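Local coordinates for aldehyde dehydrogenase family protein (Pseudomonas syringae pv. tomato, PDB 6X9L) that catalyses, in its natural form, the NAD+-dependent oxidation of long-chain aliphatic aldehydes, probably including the bound octanal, at residues A[120-125]-A[466-471]; A[127-132]-A[471-476]; A[306-311]-A[353-358]. The protein carries 1 engineered substitution. One frame throughout, in Å; residues are numbered along the deposited sequence.

Contact 1. Residues A[120-125]-A[466-471]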
loop_
_atom_site.group_PDB
_atom_site.type_symbol
_atom_site.label_atom_id
_atom_site.label_comp_id
_atom_site.label_asym_id
_atom_site.label_seq_id
_atom_site.Cartn_x
_atom_site.Cartn_y
_atom_site.Cartn_z
ATOM N N ALA A 120 9.294 24.539 -0.801
ATOM C CA ALA A 120 8.316 25.414 -0.147
ATOM C C ALA A 120 6.890 25.066 -0.578
ATOM O O ALA A 120 5.965 25.042 0.246
ATOM C CB ALA A 120 8.629 26.885 -0.442
ATOM N N GLU A 121 6.708 24.735 -1.860
ATOM C CA GLU A 121 5.376 24.525 -2.421
ATOM C C GLU A 121 4.645 23.351 -1.774
ATOM O O GLU A 121 3.436 23.431 -1.523
ATOM C CB GLU A 121 5.496 24.320 -3.927
ATOM C CG GLU A 121 5.601 25.621 -4.688
ATOM C CD GLU A 121 4.285 26.368 -4.715
ATOM O OE1 GLU A 121 4.059 27.227 -3.832
ATOM O OE2 GLU A 121 3.468 26.072 -5.617
ATOM N N HIS A 122 5.347 22.238 -1.520
ATOM C CA HIS A 122 4.725 21.121 -0.807
ATOM C C HIS A 122 4.159 21.570 0.532
ATOM O O HIS A 122 3.080 21.130 0.941
ATOM C CB HIS A 122 5.725 19.984 -0.570
ATOM C CG HIS A 122 6.187 19.284 -1.807
ATOM N ND1 HIS A 122 5.341 18.937 -2.839
ATOM C CD2 HIS A 122 7.415 18.849 -2.168
ATOM C CE1 HIS A 122 6.026 18.330 -3.786
ATOM N NE2 HIS A 122 7.290 18.264 -3.406
ATOM N N VAL A 123 4.899 22.419 1.248
ATOM C CA VAL A 123 4.438 22.897 2.545
ATOM C C VAL A 123 3.213 23.791 2.381
ATOM O O VAL A 123 2.254 23.706 3.159
ATOM C CB VAL A 123 5.604 23.599 3.265
ATOM C CG1 VAL A 123 5.186 24.166 4.608
ATOM C CG2 VAL A 123 6.759 22.604 3.420
ATOM N N ARG A 124 3.209 24.636 1.351
ATOM C CA ARG A 124 2.064 25.502 1.106
ATOM C C ARG A 124 0.815 24.674 0.817
ATOM O O ARG A 124 -0.263 24.926 1.383
ATOM C CB ARG A 124 2.380 26.449 -0.045
ATOM C CG ARG A 124 1.563 27.723 -0.058
ATOM C CD ARG A 124 0.640 27.765 -1.253
ATOM N NE ARG A 124 1.308 27.340 -2.481
ATOM C CZ ARG A 124 0.683 26.735 -3.487
ATOM N NH1 ARG A 124 -0.618 26.478 -3.413
ATOM N NH2 ARG A 124 1.360 26.378 -4.566
ATOM N N VAL A 125 0.963 23.649 -0.033
ATOM C CA VAL A 125 -0.156 22.813 -0.468
ATOM C C VAL A 125 -0.785 22.080 0.714
ATOM O O VAL A 125 -2.017 21.940 0.795
ATOM C CB VAL A 125 0.319 21.828 -1.554
ATOM C CG1 VAL A 125 -0.722 20.752 -1.811
ATOM C CG2 VAL A 125 0.656 22.574 -2.840
ATOM N N ARG A 466 1.448 7.402 -3.622
ATOM C CA ARG A 466 1.544 8.700 -4.289
ATOM C C ARG A 466 1.919 9.796 -3.291
ATOM O O ARG A 466 1.501 9.781 -2.125
ATOM C CB ARG A 466 0.225 9.097 -4.967
ATOM C CG ARG A 466 -0.079 8.318 -6.221
ATOM C CD ARG A 466 1.047 8.405 -7.224
ATOM N NE ARG A 466 0.753 7.649 -8.436
ATOM C CZ ARG A 466 1.018 6.352 -8.588
ATOM N NH1 ARG A 466 1.588 5.671 -7.594
ATOM N NH2 ARG A 466 0.718 5.740 -9.733
ATOM N N GLU A 467 2.699 10.758 -3.771
ATOM C CA GLU A 467 3.040 11.952 -3.013
ATOM C C GLU A 467 2.509 13.182 -3.748
ATOM O O GLU A 467 1.997 13.095 -4.873
ATOM C CB GLU A 467 4.564 12.044 -2.769
ATOM C CG GLU A 467 5.131 10.892 -1.897
ATOM C CD GLU A 467 6.598 11.063 -1.452
ATOM O OE1 GLU A 467 7.374 11.738 -2.156
ATOM O OE2 GLU A 467 6.972 10.503 -0.388
ATOM N N TYR A 468 2.626 14.332 -3.071
ATOM C CA TYR A 468 2.152 15.640 -3.534
ATOM C C TYR A 468 0.645 15.785 -3.329
ATOM O O TYR A 468 -0.094 14.804 -3.430
ATOM C CB TYR A 468 2.466 15.887 -5.014
ATOM C CG TYR A 468 3.908 15.706 -5.488
ATOM C CD1 TYR A 468 4.869 15.046 -4.718
ATOM C CD2 TYR A 468 4.296 16.187 -6.737
ATOM C CE1 TYR A 468 6.179 14.879 -5.187
ATOM C CE2 TYR A 468 5.591 16.024 -7.206
ATOM C CZ TYR A 468 6.530 15.376 -6.430
ATOM O OH TYR A 468 7.814 15.232 -6.923
ATOM N N GLY A 469 0.180 16.994 -3.037
ATOM C CA GLY A 469 -1.241 17.281 -2.968
ATOM C C GLY A 469 -2.092 16.376 -2.088
ATOM O O GLY A 469 -1.583 15.687 -1.196
ATOM N N VAL A 470 -3.407 16.362 -2.364
ATOM C CA VAL A 470 -4.334 15.601 -1.532
ATOM C C VAL A 470 -3.971 14.111 -1.524
ATOM O O VAL A 470 -4.066 13.452 -0.486
ATOM C CB VAL A 470 -5.783 15.843 -1.997
ATOM C CG1 VAL A 470 -5.939 15.475 -3.442
ATOM C CG2 VAL A 470 -6.770 15.034 -1.156
ATOM N N HIS A 471 -3.571 13.553 -2.677
ATOM C CA HIS A 471 -3.203 12.137 -2.727
ATOM C C HIS A 471 -2.103 11.813 -1.730
ATOM O O HIS A 471 -2.217 10.859 -0.947
ATOM C CB HIS A 471 -2.751 11.754 -4.129
ATOM C CG HIS A 471 -3.868 11.673 -5.111
ATOM N ND1 HIS A 471 -4.495 12.795 -5.616
ATOM C CD2 HIS A 471 -4.487 10.607 -5.668
ATOM C CE1 HIS A 471 -5.443 12.421 -6.456
ATOM N NE2 HIS A 471 -5.462 11.100 -6.500
#

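Contact 2. Residues A[127-132]-A[471-476]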
loop_
_atom_site.group_PDB
_atom_site.type_symbol
_atom_site.label_atom_id
_atom_site.label_comp_id
_atom_site.label_asym_id
_atom_site.label_seq_id
_atom_site.Cartn_x
_atom_site.Cartn_y
_atom_site.Cartn_z
ATOM N N ARG A 127 -0.719 23.130 3.803
ATOM C CA ARG A 127 -1.411 24.119 4.610
ATOM C C ARG A 127 -2.805 24.392 4.054
ATOM O O ARG A 127 -3.811 24.212 4.750
ATOM C CB ARG A 127 -0.597 25.409 4.678
ATOM C CG ARG A 127 -1.384 26.545 5.327
ATOM C CD ARG A 127 -0.739 27.889 5.081
ATOM N NE ARG A 127 -0.965 28.367 3.723
ATOM C CZ ARG A 127 -0.239 29.325 3.158
ATOM N NH1 ARG A 127 0.752 29.887 3.841
ATOM N NH2 ARG A 127 -0.497 29.721 1.914
ATOM N N ASP A 128 -2.876 24.853 2.797
ATOM C CA ASP A 128 -4.156 25.200 2.189
ATOM C C ASP A 128 -5.118 24.036 2.248
ATOM O O ASP A 128 -6.340 24.227 2.288
ATOM C CB ASP A 128 -3.963 25.606 0.728
ATOM C CG ASP A 128 -3.031 26.784 0.557
ATOM O OD1 ASP A 128 -2.860 27.570 1.514
ATOM O OD2 ASP A 128 -2.479 26.926 -0.550
ATOM N N LEU A 129 -4.576 22.825 2.236
ATOM C CA LEU A 129 -5.379 21.621 2.088
ATOM C C LEU A 129 -6.265 21.393 3.310
ATOM O O LEU A 129 -7.423 20.968 3.187
ATOM C CB LEU A 129 -4.414 20.463 1.849
ATOM C CG LEU A 129 -4.836 19.052 1.532
ATOM C CD1 LEU A 129 -3.737 18.467 0.691
ATOM C CD2 LEU A 129 -4.982 18.314 2.827
ATOM N N LEU A 130 -5.737 21.685 4.498
ATOM C CA LEU A 130 -6.498 21.478 5.719
ATOM C C LEU A 130 -7.749 22.350 5.771
ATOM O O LEU A 130 -8.666 22.043 6.535
ATOM C CB LEU A 130 -5.590 21.727 6.933
ATOM C CG LEU A 130 -4.602 20.575 7.201
ATOM C CD1 LEU A 130 -3.429 21.022 8.042
ATOM C CD2 LEU A 130 -5.306 19.380 7.860
ATOM N N ALA A 131 -7.817 23.406 4.952
ATOM C CA ALA A 131 -8.943 24.335 5.001
ATOM C C ALA A 131 -10.230 23.707 4.489
ATOM O O ALA A 131 -11.322 24.132 4.872
ATOM C CB ALA A 131 -8.633 25.581 4.170
ATOM N N THR A 132 -10.120 22.710 3.620
ATOM C CA THR A 132 -11.266 22.128 2.954
ATOM C C THR A 132 -11.445 20.647 3.240
ATOM O O THR A 132 -12.555 20.135 3.059
ATOM C CB THR A 132 -11.141 22.316 1.433
ATOM O OG1 THR A 132 -9.884 21.779 1.006
ATOM C CG2 THR A 132 -11.205 23.793 1.057
ATOM N N HIS A 471 -3.571 13.553 -2.677
ATOM C CA HIS A 471 -3.203 12.137 -2.727
ATOM C C HIS A 471 -2.103 11.813 -1.730
ATOM O O HIS A 471 -2.217 10.859 -0.947
ATOM C CB HIS A 471 -2.751 11.754 -4.129
ATOM C CG HIS A 471 -3.868 11.673 -5.111
ATOM N ND1 HIS A 471 -4.495 12.795 -5.616
ATOM C CD2 HIS A 471 -4.487 10.607 -5.668
ATOM C CE1 HIS A 471 -5.443 12.421 -6.456
ATOM N NE2 HIS A 471 -5.462 11.100 -6.500
ATOM N N GLY A 472 -1.011 12.583 -1.769
ATOM C CA GLY A 472 0.073 12.371 -0.825
ATOM C C GLY A 472 -0.370 12.525 0.612
ATOM O O GLY A 472 0.115 11.817 1.498
ATOM N N PHE A 473 -1.304 13.439 0.858
ATOM C CA PHE A 473 -1.844 13.642 2.198
ATOM C C PHE A 473 -2.589 12.399 2.693
ATOM O O PHE A 473 -2.489 12.024 3.874
ATOM C CB PHE A 473 -2.750 14.879 2.154
ATOM C CG PHE A 473 -3.484 15.173 3.427
ATOM C CD1 PHE A 473 -2.820 15.701 4.524
ATOM C CD2 PHE A 473 -4.852 14.978 3.501
ATOM C CE1 PHE A 473 -3.502 15.996 5.681
ATOM C CE2 PHE A 473 -5.546 15.274 4.657
ATOM C CZ PHE A 473 -4.871 15.784 5.749
ATOM N N GLU A 474 -3.317 11.728 1.796
ATOM C CA GLU A 474 -4.106 10.569 2.202
ATOM C C GLU A 474 -3.253 9.332 2.483
ATOM O O GLU A 474 -3.729 8.422 3.168
ATOM C CB GLU A 474 -5.174 10.285 1.145
ATOM C CG GLU A 474 -6.217 11.413 1.058
ATOM C CD GLU A 474 -7.424 11.074 0.194
ATOM O OE1 GLU A 474 -7.266 10.368 -0.827
ATOM O OE2 GLU A 474 -8.537 11.527 0.538
ATOM N N GLU A 475 -1.999 9.296 2.014
ATOM C CA GLU A 475 -1.093 8.220 2.386
ATOM C C GLU A 475 -0.818 8.175 3.883
ATOM O O GLU A 475 -0.364 7.144 4.384
ATOM C CB GLU A 475 0.228 8.361 1.638
ATOM C CG GLU A 475 0.076 8.322 0.145
ATOM C CD GLU A 475 -0.201 6.921 -0.380
ATOM O OE1 GLU A 475 0.177 5.951 0.311
ATOM O OE2 GLU A 475 -0.789 6.799 -1.485
ATOM N N TYR A 476 -1.079 9.256 4.612
ATOM C CA TYR A 476 -0.841 9.275 6.047
ATOM C C TYR A 476 -2.121 9.158 6.865
ATOM O O TYR A 476 -2.074 9.309 8.092
ATOM C CB TYR A 476 -0.073 10.540 6.429
ATOM C CG TYR A 476 1.302 10.564 5.815
ATOM C CD1 TYR A 476 2.388 9.996 6.474
ATOM C CD2 TYR A 476 1.511 11.112 4.558
ATOM C CE1 TYR A 476 3.640 9.997 5.903
ATOM C CE2 TYR A 476 2.758 11.127 3.990
ATOM C CZ TYR A 476 3.824 10.567 4.660
ATOM O OH TYR A 476 5.079 10.579 4.091
#

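Contact 3. Residues A[306-311]-A[353-358]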
loop_
_atom_site.group_PDB
_atom_site.type_symbol
_atom_site.label_atom_id
_atom_site.label_comp_id
_atom_site.label_asym_id
_atom_site.label_seq_id
_atom_site.Cartn_x
_atom_site.Cartn_y
_atom_site.Cartn_z
ATOM N N GLU A 306 18.580 14.207 -37.457
ATOM C CA GLU A 306 18.290 15.587 -37.089
ATOM C C GLU A 306 18.293 15.773 -35.572
ATOM O O GLU A 306 18.868 16.742 -35.059
ATOM C CB GLU A 306 16.955 16.023 -37.684
ATOM C CG GLU A 306 16.713 17.511 -37.555
ATOM C CD GLU A 306 15.377 17.957 -38.122
ATOM O OE1 GLU A 306 14.767 18.858 -37.506
ATOM O OE2 GLU A 306 14.940 17.426 -39.176
ATOM N N VAL A 307 17.655 14.857 -34.831
ATOM C CA VAL A 307 17.592 15.023 -33.379
ATOM C C VAL A 307 18.965 14.792 -32.758
ATOM O O VAL A 307 19.335 15.464 -31.789
ATOM C CB VAL A 307 16.511 14.117 -32.740
ATOM C CG1 VAL A 307 15.533 13.578 -33.786
ATOM C CG2 VAL A 307 17.126 13.001 -31.933
ATOM N N GLU A 308 19.745 13.853 -33.307
ATOM C CA GLU A 308 21.129 13.696 -32.864
ATOM C C GLU A 308 21.863 15.032 -32.908
ATOM O O GLU A 308 22.377 15.507 -31.888
ATOM C CB GLU A 308 21.857 12.658 -33.717
ATOM C CG GLU A 308 21.579 11.217 -33.346
ATOM C CD GLU A 308 22.302 10.247 -34.270
ATOM O OE1 GLU A 308 23.015 10.721 -35.186
ATOM O OE2 GLU A 308 22.169 9.020 -34.087
ATOM N N ALA A 309 21.896 15.666 -34.089
ATOM C CA ALA A 309 22.548 16.968 -34.225
ATOM C C ALA A 309 21.999 17.977 -33.222
ATOM O O ALA A 309 22.759 18.734 -32.605
ATOM C CB ALA A 309 22.375 17.487 -35.648
ATOM N N LEU A 310 20.676 18.010 -33.057
ATOM C CA LEU A 310 20.069 18.967 -32.143
ATOM C C LEU A 310 20.443 18.680 -30.698
ATOM O O LEU A 310 20.517 19.607 -29.883
ATOM C CB LEU A 310 18.557 18.941 -32.312
ATOM C CG LEU A 310 18.079 19.571 -33.611
ATOM C CD1 LEU A 310 16.778 18.910 -34.079
ATOM C CD2 LEU A 310 17.894 21.061 -33.377
ATOM N N ALA A 311 20.676 17.409 -30.361
ATOM C CA ALA A 311 21.001 17.042 -28.985
ATOM C C ALA A 311 22.452 17.379 -28.650
ATOM O O ALA A 311 22.740 17.942 -27.585
ATOM C CB ALA A 311 20.723 15.554 -28.754
ATOM N N GLY A 353 28.291 -0.890 -27.896
ATOM C CA GLY A 353 28.164 -0.495 -29.275
ATOM C C GLY A 353 27.235 0.654 -29.558
ATOM O O GLY A 353 26.947 0.914 -30.733
ATOM N N ALA A 354 26.755 1.356 -28.537
ATOM C CA ALA A 354 25.947 2.533 -28.797
ATOM C C ALA A 354 26.780 3.572 -29.539
ATOM O O ALA A 354 28.012 3.531 -29.540
ATOM C CB ALA A 354 25.411 3.108 -27.492
ATOM N N LYS A 355 26.098 4.501 -30.191
ATOM C CA LYS A 355 26.771 5.620 -30.833
ATOM C C LYS A 355 26.949 6.738 -29.815
ATOM O O LYS A 355 25.983 7.156 -29.173
ATOM C CB LYS A 355 25.976 6.123 -32.038
ATOM C CG LYS A 355 26.618 7.300 -32.751
ATOM C CD LYS A 355 25.625 7.972 -33.673
ATOM C CE LYS A 355 26.264 8.439 -34.967
ATOM N NZ LYS A 355 25.309 9.271 -35.758
ATOM N N LEU A 356 28.184 7.210 -29.666
ATOM C CA LEU A 356 28.509 8.313 -28.764
ATOM C C LEU A 356 28.359 9.613 -29.538
ATOM O O LEU A 356 29.284 10.082 -30.202
ATOM C CB LEU A 356 29.916 8.152 -28.205
ATOM C CG LEU A 356 30.366 9.165 -27.150
ATOM C CD1 LEU A 356 29.538 8.999 -25.890
ATOM C CD2 LEU A 356 31.844 9.032 -26.850
ATOM N N VAL A 357 27.166 10.198 -29.456
ATOM C CA VAL A 357 26.892 11.444 -30.164
ATOM C C VAL A 357 27.748 12.573 -29.611
ATOM O O VAL A 357 28.203 13.450 -30.355
ATOM C CB VAL A 357 25.395 11.789 -30.067
ATOM C CG1 VAL A 357 25.113 13.167 -30.666
ATOM C CG2 VAL A 357 24.540 10.698 -30.711
ATOM N N CYS A 358 27.966 12.584 -28.300
ATOM C CA CYS A 358 28.714 13.637 -27.624
ATOM C C CYS A 358 28.881 13.204 -26.174
ATOM O O CYS A 358 28.289 12.213 -25.738
ATOM C CB CYS A 358 28.001 14.980 -27.714
ATOM S SG CYS A 358 26.642 15.093 -26.555
#

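Contact 1. Residues A[120-125]-A[466-471]
One face of the Y468 ring is covered by the imidazole of H122, whose CE1 lies 3.5 Å above the ring plane and over its centre. The histidine presents its edge to that face, with the two planes at 51° and the centroids 4.7 Å apart, so this is an inclined edge-to-face pair. It joins helix 117-129 to the turn that leads into helix 469-474 of the aldehyde dehydrogenase fold. With CG anti to its carbonyl carbon (chi1 -67°), H122 extends its imidazole across to Y468, although its CB is not directed at that segment.

Other rings complete the cluster: Y468 also stacks with F456, which lines the octanal pocket, and its OH is hydrogen-bonded to Y163 OH, while Y163 itself makes an edge-to-face contact with H122. The side chain of Y468 comes within about 4 Å of the bound octanal and about 5 Å of NAD. Y468 thus lies close to both ligands, and H122, packed on its ring, is consistent with a second-shell role.

One helical turn after H122, a valine methyl meets bare backbone. G469 has a positive phi (52°), which favours glycine; V125 directs its CB toward this segment, and V125 CG1 rests 3.7 Å from G469 CA.

Contact 2. Residues A[127-132]-A[471-476]
L129 meets the F473 ring from above: its CD2 methyl sits over the centre of one face, 3.4 Å from the centroid and only 12° off the ring normal, which satisfies the geometry of a CH-pi contact. The distances to individual ring atoms agree with this, since CD2 is 3.4 Å from F473 CD2 and 4.0 Å from F473 CE1, a spread consistent with a methyl near the ring centre. The second branch, L129 CD1, passes beside the stem of the phenylalanine, 4.0 Å from F473 CB. One leucine thus covers both the ring and its attachment, the two side chains meeting at a slant.

Both residues send CB toward the opposite segment and hold CG anti to the backbone N (chi1 -175° for L129, 175° for F473), which carries the isobutyl group and the ring toward each other across the interface between the two helices. L130 approaches differently. Its side chain crosses that of F473 at about a right angle, and the contact is looser, with CD2 4.2 Å from F473 CZ at the far end of the ring.

A174, from helix 161-174, touches both L130 and F473, and Y133 adds an edge-to-face contact to the phenylalanine. The interface is wholly apolar across the two segments. It joins the C-terminal part of helix 117-129 to helix 469-474, beside the mixed sheet of the Rossmann-type coenzyme-binding domain characteristic of aldehyde dehydrogenases.

Contact 3. Residues A[306-311]-A[353-358]
The polar part of this contact is a salt bridge between E308, on helix 304-316, and K355, on strand 355-358. K355 NZ donates to E308 OE1 over 2.8 Å, approaching on the syn side but 31° out of the carboxylate plane. The ammonium group is held mainly by that one oxygen, because E308 OE2 lies 3.6 Å from K355 NZ. OE2 has a different partner, the hydroxyl of S379 on the neighbouring strand, so the two carboxylate oxygens link the helix to two adjacent strands. The resulting grip should fix the rotation of the carboxylate and would probably favour its charged form. The glutamate runs extended beyond CG (chi2 178°) to reach the lysine, and the two side chains cross at about a right angle.

The apolar part is supplied by V357, two residues further along the strand. Its CG2 rests 4.0 Å from E308 CG, against the aliphatic stem of the same glutamate. Its other methyl, CG1, lies 3.8 Å from the carbonyl oxygen E308 O, so the valine straddles side chain and backbone of one helical residue. A312, later on helix 304-316, also touches V357.

On the sheet side, V357 and C358 both face V377, forming a classic beta bulge in the outermost strand. Helix 304-316 also packs on strand 396-402 through V307 and E308. A helix packed on one face of a largely parallel sheet, near its outermost strand, is in keeping with the layered alpha/beta architecture of the catalytic domain of aldehyde dehydrogenases.

Contacts 1 and 2 are successive parts of one interface. Both join helix 117-129 to helix 469-474, their centres are about 7 Å apart, and they share H471; L129 CD1 of contact 2 packs 3.7 Å from V470 CA of contact 1. Their segments alternate along the chain. Contact 1 reaches inward to the octanal and NAD sites, whereas contact 2 lies away from them. Contact 3 is nested in the loop that both close, yet it lies on the other side of the chain's centre, its own centre about 38 Å from that of contact 1 and about 44 Å from that of contact 2. It belongs to the seven-stranded sheet, so the set samples both alpha/beta domains.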